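Local coordinates for protein Hen1 (Anabaena variabilis, PDB 3JWH) that probably methylates the 2'-hydroxyl of the 3'-terminal nucleotide of RNA, taking the methyl group from S-adenosylmethionine, at residues N19-A24 against G41-I46; A92-D97 against L120-R125; W174-T179 against Y184-Q189. One frame throughout, in Å; residues are numbered along the deposited sequence.

How the contacts relate
Along the chain the three contacts follow one another in series, laid out along the mixed sheet of strand order 3-2-1-4-5-7-6, the last of them at its outer strand 184-188. Contact 1 (helices 13-27 and 42-49) and contact 2 (the loop after strand 86-90 with helix 117-131) both touch SAH, yet their centres lie about 22 Å apart, on opposite sides of the chain's centre: they meet different ends of the ligand. Contact 3 joins helix 168-181 to edge strand 184-188, its centre about 18 Å from that of contact 2. These two touch, through a probable hydrogen bond of 2.7 Å between Glu124 OE2 and Trp174 NE1, so helix 117-131 ties the cofactor region to that edge.

Contact 1: residues N19-A24 against G41-I46; sequences NGVVAA and GNLLKI. With SAH (S-adenosyl-L-homocysteine), chain C.
Val21 and Val22 of helix 13-27 meet Leu43 and Ile46 of helix 42-49, the helix that follows the glycine-rich cofactor loop of a Rossmann-like methyltransferase. The segment axes come no nearer than 10.9 Å and cross at -52°, so side chains alone bridge the gap, burying a modest 145 Å². Leu43 does so by splitting its two methyls. It holds its CG opposite the backbone N (chi1 171°), which carries the fork of methyls across to helix 13-27, where CD2 lies 4.1 Å from Val21 CG1 and CD1 lies 4.2 Å from Val22 CG2. The closest approach is one turn further along helix 42-49, where Val22 CG2 and Ile46 CG2 are 3.8 Å apart. Val22 CG2 is therefore shared, touching Leu43 with one flank and Ile46 with another. Underneath, Val21 and Leu43 both rest on Thr107 of strand 105-109, while Met18, one turn earlier in helix 13-27, touches Leu43 and Ile46 as well.

Gly41 occupies the N-cap position of helix 42-49. Its backbone angles, with phi at 86°, would press a CB against the preceding carbonyl oxygen, which calls for glycine, and its own O accepts Lys45 N at 2.8 Å. Just beyond, Asn42 CB is 3.6 Å from SAH OXT, so the ligand's carboxylate lies beside the first helical turn, whose dipole may favour it. A glycine-rich turn leading into a helix beside the amino-acid end of the ligand is the SAM-binding arrangement of class I methyltransferases.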
loop_
_atom_site.group_PDB
_atom_site.type_symbol
_atom_site.label_atom_id
_atom_site.label_comp_id
_atom_site.label_asym_id
_atom_site.label_seq_id
_atom_site.Cartn_x
_atom_site.Cartn_y
_atom_site.Cartn_z
ATOM N N ASN A 19 9.717 -4.068 4.606
ATOM C CA ASN A 19 10.081 -3.779 5.996
ATOM C C ASN A 19 9.576 -2.395 6.378
ATOM O O ASN A 19 9.098 -2.171 7.490
ATOM C CB ASN A 19 11.604 -3.813 6.171
ATOM C CG ASN A 19 12.157 -5.226 6.249
ATOM O OD1 ASN A 19 11.919 -5.945 7.223
ATOM N ND2 ASN A 19 12.900 -5.628 5.222
ATOM N N GLY A 20 9.701 -1.466 5.442
ATOM C CA GLY A 20 9.247 -0.113 5.695
ATOM C C GLY A 20 7.749 -0.038 5.913
ATOM O O GLY A 20 7.286 0.726 6.749
ATOM N N VAL A 21 6.990 -0.826 5.156
ATOM C CA VAL A 21 5.531 -0.834 5.276
ATOM C C VAL A 21 5.106 -1.528 6.569
ATOM O O VAL A 21 4.283 -1.006 7.321
ATOM C CB VAL A 21 4.871 -1.549 4.070
ATOM C CG1 VAL A 21 3.376 -1.617 4.262
ATOM C CG2 VAL A 21 5.192 -0.816 2.788
ATOM N N VAL A 22 5.681 -2.699 6.838
ATOM C CA VAL A 22 5.341 -3.427 8.052
ATOM C C VAL A 22 5.643 -2.586 9.277
ATOM O O VAL A 22 4.875 -2.571 10.241
ATOM C CB VAL A 22 6.126 -4.745 8.150
ATOM C CG1 VAL A 22 5.829 -5.437 9.462
ATOM C CG2 VAL A 22 5.762 -5.640 6.990
ATOM N N ALA A 23 6.778 -1.890 9.229
ATOM C CA ALA A 23 7.201 -1.029 10.329
ATOM C C ALA A 23 6.186 0.096 10.554
ATOM O O ALA A 23 5.828 0.408 11.688
ATOM C CB ALA A 23 8.582 -0.444 10.026
ATOM N N ALA A 24 5.716 0.710 9.477
ATOM C CA ALA A 24 4.739 1.783 9.631
ATOM C C ALA A 24 3.412 1.257 10.198
ATOM O O ALA A 24 2.797 1.903 11.039
ATOM C CB ALA A 24 4.509 2.485 8.295
ATOM N N GLY A 41 0.917 -10.979 -3.907
ATOM C CA GLY A 41 0.869 -11.217 -2.475
ATOM C C GLY A 41 2.176 -11.158 -1.708
ATOM O O GLY A 41 2.306 -11.787 -0.660
ATOM N N ASN A 42 3.144 -10.404 -2.211
ATOM C CA ASN A 42 4.428 -10.302 -1.525
ATOM C C ASN A 42 4.222 -9.777 -0.115
ATOM O O ASN A 42 4.651 -10.401 0.853
ATOM C CB ASN A 42 5.385 -9.409 -2.309
ATOM C CG ASN A 42 5.842 -10.057 -3.598
ATOM O OD1 ASN A 42 5.962 -11.287 -3.675
ATOM N ND2 ASN A 42 6.119 -9.239 -4.619
ATOM N N LEU A 43 3.534 -8.644 0.007
ATOM C CA LEU A 43 3.266 -8.101 1.325
ATOM C C LEU A 43 2.279 -8.997 2.086
ATOM O O LEU A 43 2.395 -9.159 3.305
ATOM C CB LEU A 43 2.716 -6.679 1.216
ATOM C CG LEU A 43 2.197 -6.116 2.539
ATOM C CD1 LEU A 43 3.341 -5.987 3.542
ATOM C CD2 LEU A 43 1.547 -4.771 2.297
ATOM N N LEU A 44 1.307 -9.583 1.378
ATOM C CA LEU A 44 0.329 -10.461 2.045
ATOM C C LEU A 44 1.032 -11.665 2.705
ATOM O O LEU A 44 0.631 -12.103 3.780
ATOM C CB LEU A 44 -0.735 -10.974 1.053
ATOM C CG LEU A 44 -1.659 -10.002 0.297
ATOM C CD1 LEU A 44 -2.612 -10.834 -0.539
ATOM C CD2 LEU A 44 -2.444 -9.085 1.244
ATOM N N LYS A 45 2.071 -12.197 2.067
ATOM C CA LYS A 45 2.807 -13.337 2.627
ATOM C C LYS A 45 3.453 -12.965 3.959
ATOM O O LYS A 45 3.368 -13.712 4.936
ATOM C CB LYS A 45 3.881 -13.810 1.644
ATOM C CG LYS A 45 4.666 -15.021 2.121
ATOM C CD LYS A 45 5.437 -15.680 0.988
ATOM C CE LYS A 45 5.851 -17.098 1.366
ATOM N NZ LYS A 45 6.502 -17.830 0.234
ATOM N N ILE A 46 4.084 -11.795 3.995
ATOM C CA ILE A 46 4.736 -11.304 5.202
ATOM C C ILE A 46 3.757 -11.009 6.347
ATOM O O ILE A 46 4.059 -11.277 7.500
ATOM C CB ILE A 46 5.587 -10.033 4.872
ATOM C CG1 ILE A 46 6.829 -10.452 4.078
ATOM C CG2 ILE A 46 6.018 -9.314 6.153
ATOM C CD1 ILE A 46 7.517 -9.313 3.363
HETATM N N SAH C . 1.676 -4.314 -4.600
HETATM C CA SAH C . 2.278 -5.465 -5.290
HETATM C CB SAH C . 2.637 -5.067 -6.723
HETATM C CG SAH C . 1.398 -4.564 -7.463
HETATM S SD SAH C . 1.724 -3.996 -9.173
HETATM C C SAH C . 3.555 -5.891 -4.562
HETATM O O SAH C . 4.626 -5.407 -4.985
HETATM O OXT SAH C . 3.428 -6.689 -3.606
HETATM C "C5'" SAH C . 0.131 -3.140 -9.448
HETATM C "C4'" SAH C . -1.047 -4.003 -8.994
HETATM O "O4'" SAH C . -2.236 -3.193 -8.986
HETATM C "C3'" SAH C . -1.286 -5.145 -9.987
HETATM O "O3'" SAH C . -1.712 -6.317 -9.289
HETATM C "C2'" SAH C . -2.428 -4.579 -10.830
HETATM O "O2'" SAH C . -3.182 -5.660 -11.386
HETATM C "C1'" SAH C . -3.236 -3.920 -9.714
HETATM N N9 SAH C . -4.237 -2.966 -10.239
HETATM C C8 SAH C . -4.015 -2.037 -11.165
HETATM N N7 SAH C . -5.128 -1.337 -11.369
HETATM C C5 SAH C . -6.069 -1.823 -10.566
HETATM C C6 SAH C . -7.400 -1.514 -10.339
HETATM N N6 SAH C . -7.991 -0.531 -11.019
HETATM N N1 SAH C . -8.086 -2.222 -9.438
HETATM C C2 SAH C . -7.512 -3.210 -8.765
HETATM N N3 SAH C . -6.248 -3.533 -8.958
HETATM C C4 SAH C . -5.501 -2.865 -9.845
#

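Contact 2: residues A92-D97 against L120-R125; sequences ALTYQD and LGAFER. With SAH (S-adenosyl-L-homocysteine), chain C.
Leu93 and Thr94, within the type I turn Ala92-Tyr95, lie against Phe123 and Ala122 of helix 117-131. The backbones come close, with Thr94 CA 4.4 Å from Phe123 CA, and 231 Å² is buried.

Apolar contacts carry most of this. Leu93 CB sits 3.5 Å from Phe123 CD1, at the corner of the ring nearest the turn. CG of Phe123 stands anti to the backbone N (chi1 173°), which carries the ring off the helix to Leu93. Nearer the surface Thr94 CB packs on Ala122 CB at 3.9 Å, and Thr94 CG2 reaches over to the start of Phe123.

Polar atoms enter in two ways. Leu93 O lies in the plane of the Phe123 ring, 3.4 Å from CD1, so the carbonyl meets the ring's edge, where the C-H dipoles should suit it. Leu93 N donates to the adenine atom N1 of SAH, 2.7 Å away, with an N-H...N angle of 140° that is clearly bent. The side chain of the same leucine lies over the face of the adenine, its CG 3.1 Å from SAH C2.

Leu93 and Phe123 both reach Leu36 of strand 32-36, and Phe123 also meets Leu115. Thus the turn after strand 86-90 is wedged between the adenine and helix 117-131, whose Glu124 makes a salt bridge to Arg181 of helix 168-181.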
loop_
_atom_site.group_PDB
_atom_site.type_symbol
_atom_site.label_atom_id
_atom_site.label_comp_id
_atom_site.label_asym_id
_atom_site.label_seq_id
_atom_site.Cartn_x
_atom_site.Cartn_y
_atom_site.Cartn_z
ATOM N N ALA A 92 -11.995 -4.065 -8.819
ATOM C CA ALA A 92 -11.306 -2.858 -9.247
ATOM C C ALA A 92 -11.214 -1.903 -8.059
ATOM O O ALA A 92 -12.097 -1.876 -7.205
ATOM C CB ALA A 92 -12.062 -2.215 -10.379
ATOM N N LEU A 93 -10.156 -1.103 -8.015
ATOM C CA LEU A 93 -9.940 -0.182 -6.898
ATOM C C LEU A 93 -10.757 1.084 -7.002
ATOM O O LEU A 93 -10.877 1.841 -6.039
ATOM C CB LEU A 93 -8.459 0.190 -6.807
ATOM C CG LEU A 93 -7.482 -0.968 -6.579
ATOM C CD1 LEU A 93 -6.044 -0.466 -6.657
ATOM C CD2 LEU A 93 -7.762 -1.608 -5.239
ATOM N N THR A 94 -11.331 1.309 -8.171
ATOM C CA THR A 94 -12.106 2.510 -8.404
ATOM C C THR A 94 -13.580 2.354 -8.055
ATOM O O THR A 94 -14.361 3.289 -8.219
ATOM C CB THR A 94 -11.971 2.934 -9.867
ATOM O OG1 THR A 94 -12.442 1.876 -10.706
ATOM C CG2 THR A 94 -10.512 3.218 -10.200
ATOM N N TYR A 95 -13.965 1.185 -7.567
ATOM C CA TYR A 95 -15.356 0.949 -7.212
ATOM C C TYR A 95 -15.566 0.871 -5.701
ATOM O O TYR A 95 -14.790 0.236 -4.993
ATOM C CB TYR A 95 -15.845 -0.339 -7.858
ATOM C CG TYR A 95 -17.258 -0.693 -7.473
ATOM C CD1 TYR A 95 -18.334 0.086 -7.898
ATOM C CD2 TYR A 95 -17.519 -1.807 -6.672
ATOM C CE1 TYR A 95 -19.638 -0.238 -7.538
ATOM C CE2 TYR A 95 -18.821 -2.142 -6.304
ATOM C CZ TYR A 95 -19.875 -1.354 -6.740
ATOM O OH TYR A 95 -21.163 -1.697 -6.383
ATOM N N GLN A 96 -16.626 1.514 -5.221
ATOM C CA GLN A 96 -16.935 1.528 -3.797
ATOM C C GLN A 96 -17.463 0.193 -3.321
ATOM O O GLN A 96 -18.674 -0.040 -3.330
ATOM C CB GLN A 96 -17.964 2.598 -3.485
ATOM C CG GLN A 96 -17.682 3.931 -4.114
ATOM C CD GLN A 96 -18.515 5.027 -3.489
ATOM O OE1 GLN A 96 -19.686 4.815 -3.154
ATOM N NE2 GLN A 96 -17.920 6.208 -3.325
ATOM N N ASP A 97 -16.550 -0.666 -2.891
ATOM C CA ASP A 97 -16.885 -2.001 -2.418
ATOM C C ASP A 97 -17.094 -1.970 -0.910
ATOM O O ASP A 97 -16.213 -1.530 -0.167
ATOM C CB ASP A 97 -15.745 -2.964 -2.761
ATOM C CG ASP A 97 -16.153 -4.406 -2.667
ATOM O OD1 ASP A 97 -16.809 -4.780 -1.673
ATOM O OD2 ASP A 97 -15.803 -5.183 -3.583
ATOM N N LEU A 120 -7.391 7.434 -11.197
ATOM C CA LEU A 120 -6.729 7.902 -9.989
ATOM C C LEU A 120 -7.714 8.665 -9.100
ATOM O O LEU A 120 -7.848 8.375 -7.908
ATOM C CB LEU A 120 -5.530 8.792 -10.356
ATOM C CG LEU A 120 -4.654 9.340 -9.221
ATOM C CD1 LEU A 120 -4.091 8.188 -8.387
ATOM C CD2 LEU A 120 -3.524 10.174 -9.817
ATOM N N GLY A 121 -8.403 9.634 -9.689
ATOM C CA GLY A 121 -9.374 10.409 -8.939
ATOM C C GLY A 121 -10.437 9.543 -8.281
ATOM O O GLY A 121 -10.796 9.772 -7.118
ATOM N N ALA A 122 -10.940 8.545 -9.002
ATOM C CA ALA A 122 -11.969 7.668 -8.444
ATOM C C ALA A 122 -11.389 6.832 -7.303
ATOM O O ALA A 122 -12.027 6.623 -6.280
ATOM C CB ALA A 122 -12.550 6.760 -9.533
ATOM N N PHE A 123 -10.169 6.347 -7.487
ATOM C CA PHE A 123 -9.528 5.548 -6.457
ATOM C C PHE A 123 -9.338 6.378 -5.190
ATOM O O PHE A 123 -9.503 5.874 -4.078
ATOM C CB PHE A 123 -8.178 5.039 -6.963
ATOM C CG PHE A 123 -7.365 4.350 -5.920
ATOM C CD1 PHE A 123 -7.884 3.268 -5.216
ATOM C CD2 PHE A 123 -6.085 4.793 -5.619
ATOM C CE1 PHE A 123 -7.140 2.639 -4.227
ATOM C CE2 PHE A 123 -5.328 4.163 -4.625
ATOM C CZ PHE A 123 -5.858 3.085 -3.927
ATOM N N GLU A 124 -9.001 7.653 -5.365
ATOM C CA GLU A 124 -8.787 8.551 -4.233
ATOM C C GLU A 124 -10.022 8.665 -3.355
ATOM O O GLU A 124 -9.912 8.650 -2.137
ATOM C CB GLU A 124 -8.367 9.951 -4.708
ATOM C CG GLU A 124 -6.910 10.054 -5.161
ATOM C CD GLU A 124 -6.622 11.328 -5.954
ATOM O OE1 GLU A 124 -7.491 12.230 -5.972
ATOM O OE2 GLU A 124 -5.526 11.430 -6.550
ATOM N N ARG A 125 -11.197 8.791 -3.970
ATOM C CA ARG A 125 -12.438 8.884 -3.210
ATOM C C ARG A 125 -12.735 7.553 -2.555
ATOM O O ARG A 125 -13.028 7.493 -1.366
ATOM C CB ARG A 125 -13.602 9.297 -4.108
ATOM C CG ARG A 125 -13.621 10.787 -4.415
ATOM C CD ARG A 125 -14.905 11.166 -5.116
ATOM N NE ARG A 125 -15.028 10.463 -6.389
ATOM C CZ ARG A 125 -14.292 10.733 -7.462
ATOM N NH1 ARG A 125 -13.382 11.701 -7.417
ATOM N NH2 ARG A 125 -14.465 10.033 -8.577
HETATM N N SAH C . 1.676 -4.314 -4.600
HETATM C CA SAH C . 2.278 -5.465 -5.290
HETATM C CB SAH C . 2.637 -5.067 -6.723
HETATM C CG SAH C . 1.398 -4.564 -7.463
HETATM S SD SAH C . 1.724 -3.996 -9.173
HETATM C C SAH C . 3.555 -5.891 -4.562
HETATM O O SAH C . 4.626 -5.407 -4.985
HETATM O OXT SAH C . 3.428 -6.689 -3.606
HETATM C "C5'" SAH C . 0.131 -3.140 -9.448
HETATM C "C4'" SAH C . -1.047 -4.003 -8.994
HETATM O "O4'" SAH C . -2.236 -3.193 -8.986
HETATM C "C3'" SAH C . -1.286 -5.145 -9.987
HETATM O "O3'" SAH C . -1.712 -6.317 -9.289
HETATM C "C2'" SAH C . -2.428 -4.579 -10.830
HETATM O "O2'" SAH C . -3.182 -5.660 -11.386
HETATM C "C1'" SAH C . -3.236 -3.920 -9.714
HETATM N N9 SAH C . -4.237 -2.966 -10.239
HETATM C C8 SAH C . -4.015 -2.037 -11.165
HETATM N N7 SAH C . -5.128 -1.337 -11.369
HETATM C C5 SAH C . -6.069 -1.823 -10.566
HETATM C C6 SAH C . -7.400 -1.514 -10.339
HETATM N N6 SAH C . -7.991 -0.531 -11.019
HETATM N N1 SAH C . -8.086 -2.222 -9.438
HETATM C C2 SAH C . -7.512 -3.210 -8.765
HETATM N N3 SAH C . -6.248 -3.533 -8.958
HETATM C C4 SAH C . -5.501 -2.865 -9.845
#

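Contact 3: residues W174-T179 against Y184-Q189; sequences WANKIT and YNVQFQ
Thr179, Tyr184 and Val186 form the heart of a helix-to-strand return, in which helix 168-181 leads back into edge strand 184-188 of the Rossmann-like methyltransferase sheet. The segment axes run at 155° and approach to 7.5 Å.

Thr179 has the most surface covered, 67 Å². Its CB presses on Tyr184 O at 3.0 Å, a tight fit, and its CG2 lies 3.7 Å from Val186 CG1. With OG1 lodged between the backbone N and the carbonyl carbon (chi1 74°), the hydroxyl turns back to the helix, where it donates to Asn176 O at 2.9 Å; this bond fixes the rotation and leaves the methyl facing the strand. A glycine here removes both the hydroxyl and the methyl, which would probably leave Asn176 O without this partner and open a gap beside Val186 and Tyr184 O.

Tyr184 offers its carbonyl while its ring is packed on the other side, edge-to-face with Phe128 and His209, and its OH bonds to Pro133 O. Val186 divides its methyls, CG2 reaching 4.2 Å to Ala175 CB while CG1 lies by Thr179 CG2 and Asn176 OD1. Below it, Val186 and Ala175 share Phe207 of strand 202-209, the neighbour that pairs with this edge strand.

Phe188 closes the far end with its ring edge. Ala175 CB lies near the ring plane, 3.7 Å from CE1, and Asn176 OD1 likewise comes to the edge, 4.2 Å from CE2, with the amide plane turned 89° to the ring.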
loop_
_atom_site.group_PDB
_atom_site.type_symbol
_atom_site.label_atom_id
_atom_site.label_comp_id
_atom_site.label_asym_id
_atom_site.label_seq_id
_atom_site.Cartn_x
_atom_site.Cartn_y
_atom_site.Cartn_z
ATOM N N TRP A 174 0.842 15.560 -4.703
ATOM C CA TRP A 174 -0.304 14.671 -4.793
ATOM C C TRP A 174 -0.813 14.384 -3.389
ATOM O O TRP A 174 -2.011 14.498 -3.126
ATOM C CB TRP A 174 0.077 13.347 -5.457
ATOM C CG TRP A 174 -1.020 12.317 -5.365
ATOM C CD1 TRP A 174 -2.186 12.290 -6.093
ATOM C CD2 TRP A 174 -1.113 11.240 -4.424
ATOM N NE1 TRP A 174 -2.996 11.272 -5.652
ATOM C CE2 TRP A 174 -2.366 10.612 -4.627
ATOM C CE3 TRP A 174 -0.262 10.746 -3.428
ATOM C CZ2 TRP A 174 -2.790 9.514 -3.860
ATOM C CZ3 TRP A 174 -0.684 9.648 -2.666
ATOM C CH2 TRP A 174 -1.936 9.049 -2.887
ATOM N N ALA A 175 0.109 14.028 -2.492
ATOM C CA ALA A 175 -0.231 13.690 -1.117
ATOM C C ALA A 175 -0.719 14.874 -0.306
ATOM O O ALA A 175 -1.612 14.736 0.527
ATOM C CB ALA A 175 0.958 13.038 -0.427
ATOM N N ASN A 176 -0.123 16.036 -0.532
ATOM C CA ASN A 176 -0.539 17.221 0.190
ATOM C C ASN A 176 -1.932 17.595 -0.316
ATOM O O ASN A 176 -2.782 18.015 0.464
ATOM C CB ASN A 176 0.448 18.377 -0.027
ATOM C CG ASN A 176 1.741 18.194 0.758
ATOM O OD1 ASN A 176 1.727 17.762 1.911
ATOM N ND2 ASN A 176 2.868 18.544 0.138
ATOM N N LYS A 177 -2.166 17.437 -1.612
ATOM C CA LYS A 177 -3.483 17.740 -2.167
ATOM C C LYS A 177 -4.490 16.799 -1.514
ATOM O O LYS A 177 -5.653 17.150 -1.378
ATOM C CB LYS A 177 -3.523 17.543 -3.688
ATOM C CG LYS A 177 -3.063 18.734 -4.521
ATOM C CD LYS A 177 -4.132 19.804 -4.619
ATOM C CE LYS A 177 -3.645 20.989 -5.441
ATOM N NZ LYS A 177 -4.679 22.060 -5.627
ATOM N N ILE A 178 -4.050 15.606 -1.110
ATOM C CA ILE A 178 -4.968 14.669 -0.473
ATOM C C ILE A 178 -5.397 15.191 0.896
ATOM O O ILE A 178 -6.573 15.131 1.251
ATOM C CB ILE A 178 -4.341 13.257 -0.297
ATOM C CG1 ILE A 178 -4.206 12.552 -1.658
ATOM C CG2 ILE A 178 -5.194 12.423 0.636
ATOM C CD1 ILE A 178 -5.537 12.272 -2.357
ATOM N N THR A 179 -4.450 15.727 1.660
ATOM C CA THR A 179 -4.785 16.225 2.991
ATOM C C THR A 179 -5.616 17.504 2.952
ATOM O O THR A 179 -6.091 17.968 3.985
ATOM C CB THR A 179 -3.525 16.518 3.816
ATOM O OG1 THR A 179 -2.932 17.719 3.323
ATOM C CG2 THR A 179 -2.520 15.360 3.714
ATOM N N TYR A 184 -7.232 13.901 6.350
ATOM C CA TYR A 184 -5.978 13.235 6.687
ATOM C C TYR A 184 -4.813 14.202 6.761
ATOM O O TYR A 184 -4.857 15.293 6.206
ATOM C CB TYR A 184 -5.606 12.175 5.636
ATOM C CG TYR A 184 -6.468 10.952 5.634
ATOM C CD1 TYR A 184 -7.724 10.960 5.026
ATOM C CD2 TYR A 184 -6.051 9.788 6.282
ATOM C CE1 TYR A 184 -8.544 9.841 5.070
ATOM C CE2 TYR A 184 -6.868 8.672 6.328
ATOM C CZ TYR A 184 -8.114 8.701 5.721
ATOM O OH TYR A 184 -8.928 7.579 5.767
ATOM N N ASN A 185 -3.772 13.769 7.456
ATOM C CA ASN A 185 -2.536 14.519 7.556
ATOM C C ASN A 185 -1.507 13.493 7.053
ATOM O O ASN A 185 -1.696 12.275 7.194
ATOM C CB ASN A 185 -2.288 14.961 8.992
ATOM C CG ASN A 185 -3.262 16.039 9.441
ATOM O OD1 ASN A 185 -3.747 16.016 10.566
ATOM N ND2 ASN A 185 -3.554 16.987 8.561
ATOM N N VAL A 186 -0.440 13.973 6.431
ATOM C CA VAL A 186 0.542 13.075 5.854
ATOM C C VAL A 186 1.967 13.278 6.369
ATOM O O VAL A 186 2.357 14.386 6.736
ATOM C CB VAL A 186 0.530 13.239 4.315
ATOM C CG1 VAL A 186 1.141 14.589 3.933
ATOM C CG2 VAL A 186 1.246 12.090 3.648
ATOM N N GLN A 187 2.728 12.193 6.401
ATOM C CA GLN A 187 4.125 12.221 6.818
ATOM C C GLN A 187 4.901 11.463 5.749
ATOM O O GLN A 187 4.474 10.399 5.301
ATOM C CB GLN A 187 4.318 11.522 8.168
ATOM C CG GLN A 187 4.074 12.401 9.381
ATOM C CD GLN A 187 5.004 13.598 9.420
ATOM O OE1 GLN A 187 6.230 13.450 9.351
ATOM N NE2 GLN A 187 4.429 14.797 9.532
ATOM N N PHE A 188 6.023 12.018 5.313
ATOM C CA PHE A 188 6.829 11.345 4.310
ATOM C C PHE A 188 7.987 10.628 4.980
ATOM O O PHE A 188 8.535 11.103 5.971
ATOM C CB PHE A 188 7.307 12.349 3.274
ATOM C CG PHE A 188 6.184 13.023 2.553
ATOM C CD1 PHE A 188 5.428 12.330 1.613
ATOM C CD2 PHE A 188 5.851 14.344 2.842
ATOM C CE1 PHE A 188 4.356 12.947 0.973
ATOM C CE2 PHE A 188 4.789 14.963 2.212
ATOM C CZ PHE A 188 4.037 14.265 1.275
ATOM N N GLN A 189 8.325 9.459 4.451
ATOM C CA GLN A 189 9.390 8.635 5.003
ATOM C C GLN A 189 10.020 7.791 3.906
ATOM O O GLN A 189 9.585 6.668 3.661
ATOM C CB GLN A 189 8.818 7.705 6.076
ATOM C CG GLN A 189 8.250 8.409 7.303
ATOM C CD GLN A 189 7.227 7.563 8.055
ATOM O OE1 GLN A 189 7.426 6.363 8.271
ATOM N NE2 GLN A 189 6.126 8.193 8.465
#